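Local coordinates for protein diaminopimelate decarboxylase (Helicobacter pylori, PDB 2QGH) that decarboxylates meso-diaminopimelate to L-lysine, the last step of lysine biosynthesis, using pyridoxal 5'-phosphate as cofactor, at residues A[29-34]-A[391-396]. Numbering follows the deposited sequence.
Sequences QTHKTP and KLLELA
P34 and L392 make the tight end of this contact: CG of the proline ring sits 3.5 Å from CD2 of L392, closer than carbons usually pack, and the two side chains meet at about a right angle. The same methyl lies 3.6 Å from the carbonyl O of P34. P34 O accepts a hydrogen bond from NH1 of R408, while T293 and D310 also touch the proline, whose peptide bond with T33 is cis. At the other end H31, the first residue to break from helix 24-30, packs its imidazole against L393 and L395. L395 comes from the opposite direction and lays CD1 over one face of the H31 ring, 3.9 Å from the centroid, a CH-pi contact displaced toward ND1. CD2 of L395 comes within 3.7 Å of CE1 of H31. L393 arrives obliquely, its CD2 3.7 Å from CD2 of H31. With CG anti to the backbone N (chi1 159°), L393 sends that methyl out beside the imidazole. Solvent lies on this side: H31 is only partly buried, and the contact is loose at K32, whose side chain leads away and stays 6.6 Å or more from 391-396. No hydrogen bond joins the two segments; instead L393 and L395 both bond through their backbones to Y36. Residues 31 to 34 run at 130° to residues 392 to 395; directly afterwards strand 35-39 pairs parallel with 393-397. The arrangement belongs to the C-terminal beta domain of fold-type III PLP decarboxylases, where the N-terminal strand joins the sheet apart from the cofactor-binding alpha/beta barrel.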
ATOM      1  N   GLN A  29      11.501  -1.741 -26.990  1.00 29.12           N
ATOM      2  CA  GLN A  29      12.461  -2.720 -27.465  1.00 28.74           C
ATOM      3  C   GLN A  29      13.539  -2.999 -26.424  1.00 28.47           C
ATOM      4  O   GLN A  29      14.035  -4.123 -26.328  1.00 28.75           O
ATOM      5  CB  GLN A  29      13.115  -2.235 -28.767  1.00 28.89           C
ATOM      6  CG  GLN A  29      14.093  -3.234 -29.375  1.00 28.93           C
ATOM      7  CD  GLN A  29      13.408  -4.501 -29.846  1.00 28.85           C
ATOM      8  OE1 GLN A  29      12.718  -4.505 -30.864  1.00 29.25           O
ATOM      9  NE2 GLN A  29      13.585  -5.582 -29.098  1.00 32.72           N
ATOM     10  N   THR A  30      13.898  -1.978 -25.648  1.00 27.92           N
ATOM     11  CA  THR A  30      14.941  -2.120 -24.635  1.00 28.64           C
ATOM     12  C   THR A  30      14.441  -2.161 -23.196  1.00 28.30           C
ATOM     13  O   THR A  30      15.235  -2.328 -22.277  1.00 29.92           O
ATOM     14  CB  THR A  30      16.013  -0.990 -24.756  1.00 29.70           C
ATOM     15  OG1 THR A  30      15.385   0.297 -24.669  1.00 29.84           O
ATOM     16  CG2 THR A  30      16.749  -1.096 -26.089  1.00 28.49           C
ATOM     17  N   HIS A  31      13.132  -2.016 -23.001  1.00 27.57           N
ATOM     18  CA  HIS A  31      12.553  -2.052 -21.659  1.00 26.47           C
ATOM     19  C   HIS A  31      11.223  -2.799 -21.613  1.00 26.50           C
ATOM     20  O   HIS A  31      10.337  -2.588 -22.439  1.00 26.79           O
ATOM     21  CB  HIS A  31      12.379  -0.631 -21.115  1.00 26.08           C
ATOM     22  CG  HIS A  31      13.676   0.056 -20.810  1.00 25.28           C
ATOM     23  ND1 HIS A  31      14.067   1.224 -21.432  1.00 26.64           N
ATOM     24  CD2 HIS A  31      14.679  -0.272 -19.962  1.00 24.85           C
ATOM     25  CE1 HIS A  31      15.256   1.584 -20.980  1.00 25.02           C
ATOM     26  NE2 HIS A  31      15.650   0.693 -20.088  1.00 25.49           N
ATOM     27  N   LYS A  32      11.099  -3.685 -20.635  1.00 26.53           N
ATOM     28  CA  LYS A  32       9.898  -4.491 -20.462  1.00 26.16           C
ATOM     29  C   LYS A  32       8.921  -3.801 -19.521  1.00 24.35           C
ATOM     30  O   LYS A  32       9.341  -3.083 -18.617  1.00 23.11           O
ATOM     31  CB  LYS A  32      10.296  -5.864 -19.902  1.00 29.54           C
ATOM     32  CG  LYS A  32       9.203  -6.605 -19.126  1.00 32.86           C
ATOM     33  CD  LYS A  32       8.053  -7.046 -20.016  1.00 35.25           C
ATOM     34  CE  LYS A  32       7.026  -7.859 -19.241  1.00 34.16           C
ATOM     35  NZ  LYS A  32       7.642  -9.075 -18.636  1.00 38.15           N
ATOM     36  N   THR A  33       7.625  -4.019 -19.741  1.00 22.63           N
ATOM     37  CA  THR A  33       6.578  -3.434 -18.900  1.00 22.11           C
ATOM     38  C   THR A  33       6.348  -4.278 -17.631  1.00 21.35           C
ATOM     39  O   THR A  33       6.753  -5.439 -17.568  1.00 22.26           O
ATOM     40  CB  THR A  33       5.227  -3.342 -19.657  1.00 21.81           C
ATOM     41  OG1 THR A  33       4.837  -4.646 -20.103  1.00 22.29           O
ATOM     42  CG2 THR A  33       5.335  -2.405 -20.847  1.00 22.66           C
ATOM     43  N   PRO A  34       5.703  -3.702 -16.601  1.00 20.26           N
ATOM     44  CA  PRO A  34       5.196  -2.325 -16.566  1.00 19.22           C
ATOM     45  C   PRO A  34       6.259  -1.420 -15.951  1.00 18.37           C
ATOM     46  O   PRO A  34       7.142  -1.886 -15.231  1.00 19.35           O
ATOM     47  CB  PRO A  34       3.964  -2.441 -15.678  1.00 17.74           C
ATOM     48  CG  PRO A  34       4.432  -3.440 -14.631  1.00 18.84           C
ATOM     49  CD  PRO A  34       5.172  -4.488 -15.465  1.00 19.43           C
ATOM     50  N   LYS A 391       9.264  -4.134  -7.185  1.00 14.67           N
ATOM     51  CA  LYS A 391       8.980  -2.737  -7.503  1.00 16.65           C
ATOM     52  C   LYS A 391       9.415  -2.460  -8.929  1.00 14.66           C
ATOM     53  O   LYS A 391      10.447  -2.941  -9.372  1.00 15.48           O
ATOM     54  CB  LYS A 391       9.717  -1.794  -6.553  1.00 18.01           C
ATOM     55  CG  LYS A 391       9.201  -1.859  -5.134  1.00 25.80           C
ATOM     56  CD  LYS A 391       9.453  -0.570  -4.376  1.00 26.96           C
ATOM     57  CE  LYS A 391       8.568  -0.513  -3.146  1.00 30.58           C
ATOM     58  NZ  LYS A 391       8.612   0.816  -2.448  1.00 34.60           N
ATOM     59  N   LEU A 392       8.630  -1.661  -9.635  1.00 14.10           N
ATOM     60  CA  LEU A 392       8.896  -1.340 -11.029  1.00 13.48           C
ATOM     61  C   LEU A 392      10.136  -0.506 -11.374  1.00 14.24           C
ATOM     62  O   LEU A 392      10.755   0.150 -10.522  1.00 14.67           O
ATOM     63  CB  LEU A 392       7.664  -0.647 -11.617  1.00 11.70           C
ATOM     64  CG  LEU A 392       6.331  -1.327 -11.315  1.00 12.59           C
ATOM     65  CD1 LEU A 392       5.182  -0.539 -11.948  1.00 10.04           C
ATOM     66  CD2 LEU A 392       6.377  -2.758 -11.834  1.00 10.83           C
ATOM     67  N   LEU A 393      10.467  -0.556 -12.660  1.00 14.79           N
ATOM     68  CA  LEU A 393      11.564   0.179 -13.276  1.00 14.67           C
ATOM     69  C   LEU A 393      11.031   1.597 -13.498  1.00 16.60           C
ATOM     70  O   LEU A 393       9.897   1.779 -13.938  1.00 17.08           O
ATOM     71  CB  LEU A 393      11.895  -0.456 -14.634  1.00 13.21           C
ATOM     72  CG  LEU A 393      12.643   0.355 -15.703  1.00 12.59           C
ATOM     73  CD1 LEU A 393      14.135   0.332 -15.420  1.00 12.39           C
ATOM     74  CD2 LEU A 393      12.365  -0.236 -17.093  1.00 11.04           C
ATOM     75  N   GLU A 394      11.838   2.598 -13.193  1.00 16.61           N
ATOM     76  CA  GLU A 394      11.405   3.968 -13.392  1.00 18.72           C
ATOM     77  C   GLU A 394      12.337   4.639 -14.385  1.00 19.09           C
ATOM     78  O   GLU A 394      13.547   4.657 -14.191  1.00 16.80           O
ATOM     79  CB  GLU A 394      11.382   4.726 -12.057  1.00 18.81           C
ATOM     80  CG  GLU A 394      10.167   4.400 -11.200  1.00 22.04           C
ATOM     81  CD  GLU A 394      10.046   5.289  -9.966  1.00 24.59           C
ATOM     82  OE1 GLU A 394      10.882   5.171  -9.046  1.00 28.82           O
ATOM     83  OE2 GLU A 394       9.111   6.112  -9.916  1.00 23.49           O
ATOM     84  N   LEU A 395      11.753   5.175 -15.456  1.00 21.06           N
ATOM     85  CA  LEU A 395      12.509   5.838 -16.516  1.00 23.69           C
ATOM     86  C   LEU A 395      12.195   7.323 -16.610  1.00 24.44           C
ATOM     87  O   LEU A 395      11.080   7.750 -16.317  1.00 23.41           O
ATOM     88  CB  LEU A 395      12.192   5.184 -17.865  1.00 24.31           C
ATOM     89  CG  LEU A 395      12.611   3.724 -18.024  1.00 24.42           C
ATOM     90  CD1 LEU A 395      11.972   3.125 -19.272  1.00 25.25           C
ATOM     91  CD2 LEU A 395      14.127   3.656 -18.092  1.00 25.39           C
ATOM     92  N   ALA A 396      13.178   8.104 -17.041  1.00 25.79           N
ATOM     93  CA  ALA A 396      12.983   9.540 -17.185  1.00 29.76           C
ATOM     94  C   ALA A 396      13.329   9.996 -18.593  1.00 31.84           C
ATOM     95  O   ALA A 396      14.175   9.407 -19.262  1.00 32.77           O
ATOM     96  CB  ALA A 396      13.836  10.301 -16.168  1.00 28.56           C
TER